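Local structure of immunity protein (Neisseria meningitidis, 4Q7O) at residues F53-I56 against G57-Y60; L100-I104 against N105-H109. The protein probably protects its own cell by neutralising the toxin of a contact-dependent growth-inhibition system. One frame throughout, in Å; residues are numbered along the deposited sequence.

Contact 1 of 2, residues F53-I56 against G57-Y60; sequences FGVI and GAQY
Phe53 lays its CB over one face of the Tyr60 ring, 3.9 Å from the ring centroid, a CH-pi contact made by the methylene rather than by the phenyl group. The nearest approach is toward the hydroxyl-bearing end of the ring, Phe53 CB to Tyr60 CZ at 3.5 Å. Tyr60 is brought under it by a chi1 of 63°, which sets CG between the backbone N and the carbonyl carbon; the phenyl of Phe53, with CG anti to N (chi1 174°), runs off the other way. Further along the same face of the hairpin, Val55 CG2 rests on the methyl of Ala58, 3.8 Å from its CB.

Beneath these side chains the backbone is an antiparallel ladder. Phe53 and Tyr60 form a hydrogen-bonded pair through both N-H groups. The second such pair is uneven: Val55 N reaches Ala58 O at 2.9 Å almost head-on, while the return bond from Ala58 N to Val55 O is longer, 3.3 Å, with the donor well above the carbonyl plane. Between the two, Gly54 and Gln59 form the non-hydrogen-bonded pair, and Gly54 CA comes 3.8 Å from Gln59 CB. A type II turn from Val55 to Ala58 closes this two-residue-loop beta hairpin. Gly57, with a positive phi of 88°, is its third residue, a position that glycine commonly fills.

Strand 52-55 is at one edge of the chain's four-stranded antiparallel sheet, and strand 58-62 pairs onward with strand 86-91, where Gln59 NE2 hydrogen-bonds to Ser90 OG. Tyr60 OH hydrogen-bonds to Cys43 O in helix 37-46, and its ring meets Phe111 edge-to-face. Helix 22-34 packs Ile31 on Phe53, Val55 and Ala58.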
loop_
_atom_site.group_PDB
_atom_site.type_symbol
_atom_site.label_atom_id
_atom_site.label_comp_id
_atom_site.label_asym_id
_atom_site.label_seq_id
_atom_site.Cartn_x
_atom_site.Cartn_y
_atom_site.Cartn_z
ATOM N N PHE B 53 12.356 -4.437 -13.404
ATOM C CA PHE B 53 11.108 -4.951 -13.936
ATOM C C PHE B 53 10.127 -3.804 -13.971
ATOM O O PHE B 53 10.085 -3.002 -13.045
ATOM C CB PHE B 53 10.563 -6.056 -13.028
ATOM C CG PHE B 53 9.194 -6.549 -13.424
ATOM C CD1 PHE B 53 9.051 -7.576 -14.347
ATOM C CD2 PHE B 53 8.050 -5.983 -12.869
ATOM C CE1 PHE B 53 7.797 -8.025 -14.707
ATOM C CE2 PHE B 53 6.791 -6.427 -13.230
ATOM C CZ PHE B 53 6.664 -7.449 -14.152
ATOM N N GLY B 54 9.321 -3.737 -15.021
ATOM C CA GLY B 54 8.364 -2.657 -15.133
ATOM C C GLY B 54 7.121 -3.020 -15.920
ATOM O O GLY B 54 7.194 -3.647 -16.977
ATOM N N VAL B 55 5.976 -2.636 -15.364
ATOM C CA VAL B 55 4.695 -2.688 -16.045
ATOM C C VAL B 55 4.052 -1.320 -15.907
ATOM O O VAL B 55 4.593 -0.439 -15.236
ATOM C CB VAL B 55 3.763 -3.760 -15.439
ATOM C CG1 VAL B 55 4.304 -5.146 -15.727
ATOM C CG2 VAL B 55 3.598 -3.540 -13.931
ATOM N N ILE B 56 2.902 -1.130 -16.541
ATOM C CA ILE B 56 2.198 0.132 -16.376
ATOM C C ILE B 56 1.765 0.245 -14.915
ATOM O O ILE B 56 1.065 -0.631 -14.392
ATOM C CB ILE B 56 0.997 0.276 -17.339
ATOM C CG1 ILE B 56 1.479 0.242 -18.791
ATOM C CG2 ILE B 56 0.259 1.577 -17.060
ATOM C CD1 ILE B 56 0.361 0.295 -19.825
ATOM N N GLY B 57 2.248 1.286 -14.240
ATOM C CA GLY B 57 1.862 1.552 -12.865
ATOM C C GLY B 57 2.675 0.871 -11.776
ATOM O O GLY B 57 2.321 0.971 -10.602
ATOM N N ALA B 58 3.754 0.177 -12.141
ATOM C CA ALA B 58 4.597 -0.475 -11.139
ATOM C C ALA B 58 5.952 -0.849 -11.702
ATOM O O ALA B 58 6.037 -1.461 -12.759
ATOM C CB ALA B 58 3.909 -1.716 -10.586
ATOM N N GLN B 59 7.015 -0.518 -10.980
ATOM C CA GLN B 59 8.348 -0.901 -11.420
ATOM C C GLN B 59 9.337 -0.930 -10.270
ATOM O O GLN B 59 9.124 -0.309 -9.226
ATOM C CB GLN B 59 8.864 0.068 -12.487
ATOM C CG GLN B 59 9.130 1.466 -11.941
ATOM C CD GLN B 59 9.834 2.373 -12.933
ATOM O OE1 GLN B 59 10.529 1.905 -13.838
ATOM N NE2 GLN B 59 9.667 3.679 -12.761
ATOM N N TYR B 60 10.435 -1.647 -10.484
ATOM C CA TYR B 60 11.617 -1.500 -9.642
ATOM C C TYR B 60 12.871 -1.467 -10.493
ATOM O O TYR B 60 12.896 -1.975 -11.619
ATOM C CB TYR B 60 11.724 -2.585 -8.553
ATOM C CG TYR B 60 11.871 -4.010 -9.066
ATOM C CD1 TYR B 60 13.086 -4.481 -9.574
ATOM C CD2 TYR B 60 10.795 -4.894 -9.026
ATOM C CE1 TYR B 60 13.218 -5.787 -10.047
ATOM C CE2 TYR B 60 10.913 -6.203 -9.489
ATOM C CZ TYR B 60 12.130 -6.643 -10.000
ATOM O OH TYR B 60 12.273 -7.936 -10.463
#

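Contact 2 of 2, residues L100-I104 against N105-H109; sequences LIIPI and NLAYH
Ile102, near the end of strand 98-103, sends its two branches to different partners in the first turn of helix 104-121: CG2 meets Leu106 CD2 at 4.0 Å, the two side chains crossing at about a right angle, while CD1 lies 3.8 Å from the backbone N of Ala107 and also touches its methyl. A chi1 of 53° places CG1 between the backbone N and the carbonyl carbon, and the extended chain beyond carries CD1 to the helix. Ile104 and Tyr108, one turn apart, lie side by side and point the same way; Ile104 CG2 sits in the plane of the tyrosine ring at its edge, 3.5 Å from CD2. Ile104 O also lies near the ring plane at its edge, 3.4 Å from Tyr108 CD2. On the ring itself, Tyr136 of helix 126-139 packs edge-to-face.

The last strand of the sheet turns into helix 104-121 at Pro103, the N-cap residue, and the axes of 100-103 and 105-109 stand at 97° to each other.

The hydrogen bonds are the first N-H(i+4) to C=O(i) bonds across the junction. Ala107 N donates to Pro103 O at 3.0 Å, in the carbonyl plane, and Tyr108 N to Ile104 O at 2.9 Å.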
loop_
_atom_site.group_PDB
_atom_site.type_symbol
_atom_site.label_atom_id
_atom_site.label_comp_id
_atom_site.label_asym_id
_atom_site.label_seq_id
_atom_site.Cartn_x
_atom_site.Cartn_y
_atom_site.Cartn_z
ATOM N N LEU B 100 9.659 4.747 -3.502
ATOM C CA LEU B 100 10.341 4.280 -2.305
ATOM C C LEU B 100 11.688 3.697 -2.670
ATOM O O LEU B 100 11.805 2.955 -3.638
ATOM C CB LEU B 100 9.499 3.207 -1.610
ATOM C CG LEU B 100 10.108 2.492 -0.400
ATOM C CD1 LEU B 100 10.292 3.441 0.763
ATOM C CD2 LEU B 100 9.245 1.310 0.025
ATOM N N ILE B 101 12.699 4.021 -1.874
ATOM C CA ILE B 101 14.003 3.384 -1.997
ATOM C C ILE B 101 14.303 2.612 -0.718
ATOM O O ILE B 101 14.090 3.121 0.382
ATOM C CB ILE B 101 15.100 4.421 -2.267
ATOM C CG1 ILE B 101 14.896 5.043 -3.656
ATOM C CG2 ILE B 101 16.475 3.796 -2.133
ATOM C CD1 ILE B 101 15.663 6.346 -3.874
ATOM N N ILE B 102 14.772 1.375 -0.863
ATOM C CA ILE B 102 15.171 0.556 0.279
ATOM C C ILE B 102 16.474 -0.189 -0.031
ATOM O O ILE B 102 16.849 -0.318 -1.194
ATOM C CB ILE B 102 14.066 -0.457 0.676
ATOM C CG1 ILE B 102 13.619 -1.289 -0.532
ATOM C CG2 ILE B 102 12.889 0.259 1.314
ATOM C CD1 ILE B 102 12.633 -2.408 -0.171
ATOM N N PRO B 103 17.168 -0.683 1.003
ATOM C CA PRO B 103 18.335 -1.523 0.707
ATOM C C PRO B 103 17.929 -2.796 -0.029
ATOM O O PRO B 103 16.843 -3.331 0.207
ATOM C CB PRO B 103 18.869 -1.886 2.099
ATOM C CG PRO B 103 18.345 -0.806 3.008
ATOM C CD PRO B 103 16.982 -0.485 2.454
ATOM N N ILE B 104 18.798 -3.287 -0.905
ATOM C CA ILE B 104 18.537 -4.534 -1.615
ATOM C C ILE B 104 18.285 -5.709 -0.659
ATOM O O ILE B 104 17.438 -6.552 -0.919
ATOM C CB ILE B 104 19.662 -4.837 -2.634
ATOM C CG1 ILE B 104 19.573 -3.852 -3.803
ATOM C CG2 ILE B 104 19.572 -6.264 -3.150
ATOM C CD1 ILE B 104 20.759 -3.891 -4.740
ATOM N N ASN B 105 18.984 -5.754 0.466
ATOM C CA ASN B 105 18.754 -6.833 1.424
ATOM C C ASN B 105 17.309 -6.858 1.897
ATOM O O ASN B 105 16.680 -7.918 1.977
ATOM C CB ASN B 105 19.674 -6.690 2.639
ATOM C CG ASN B 105 21.105 -7.047 2.338
ATOM O OD1 ASN B 105 21.413 -7.643 1.300
ATOM N ND2 ASN B 105 21.994 -6.703 3.259
ATOM N N LEU B 106 16.781 -5.686 2.230
ATOM C CA LEU B 106 15.388 -5.593 2.652
ATOM C C LEU B 106 14.447 -5.943 1.509
ATOM O O LEU B 106 13.437 -6.610 1.717
ATOM C CB LEU B 106 15.078 -4.205 3.227
ATOM C CG LEU B 106 13.616 -3.988 3.634
ATOM C CD1 LEU B 106 13.169 -4.969 4.710
ATOM C CD2 LEU B 106 13.392 -2.567 4.100
ATOM N N ALA B 107 14.780 -5.514 0.295
ATOM C CA ALA B 107 13.981 -5.906 -0.867
ATOM C C ALA B 107 13.907 -7.425 -1.013
ATOM O O ALA B 107 12.828 -7.977 -1.232
ATOM C CB ALA B 107 14.524 -5.283 -2.137
ATOM N N TYR B 108 15.041 -8.107 -0.886
ATOM C CA TYR B 108 15.020 -9.567 -0.946
ATOM C C TYR B 108 14.155 -10.188 0.152
ATOM O O TYR B 108 13.461 -11.170 -0.083
ATOM C CB TYR B 108 16.434 -10.146 -0.910
ATOM C CG TYR B 108 17.038 -10.297 -2.282
ATOM C CD1 TYR B 108 16.766 -11.417 -3.065
ATOM C CD2 TYR B 108 17.872 -9.326 -2.802
ATOM C CE1 TYR B 108 17.318 -11.562 -4.327
ATOM C CE2 TYR B 108 18.435 -9.467 -4.067
ATOM C CZ TYR B 108 18.153 -10.583 -4.822
ATOM O OH TYR B 108 18.701 -10.714 -6.078
ATOM N N HIS B 109 14.214 -9.612 1.347
ATOM C CA HIS B 109 13.358 -9.999 2.465
ATOM C C HIS B 109 11.888 -9.904 2.044
ATOM O O HIS B 109 11.126 -10.861 2.192
ATOM C CB HIS B 109 13.685 -9.070 3.644
ATOM C CG HIS B 109 12.857 -9.275 4.875
ATOM N ND1 HIS B 109 12.984 -10.381 5.687
ATOM C CD2 HIS B 109 11.959 -8.464 5.481
ATOM C CE1 HIS B 109 12.168 -10.262 6.721
ATOM N NE2 HIS B 109 11.536 -9.106 6.623
#

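How the contacts relate
Contact 1 precedes contact 2 along the chain, and the two lie on opposite sides of its centre, with their own centres 16 Å apart. Their nearest atoms are about 7 Å apart, so they do not touch; what they share is the antiparallel sheet. The 53-60 hairpin supplies one outermost strand and its neighbour, and 100-104 belongs to the other outermost strand, with strand 86-91 bridging them. Ile87 on that strand is a common neighbour, packing against Tyr60 of contact 1 and against Ile102 and Ala107 of contact 2. A formic acid molecule, probably from the crystallisation liquor, lies about 6 Å from the Gln59 side chain.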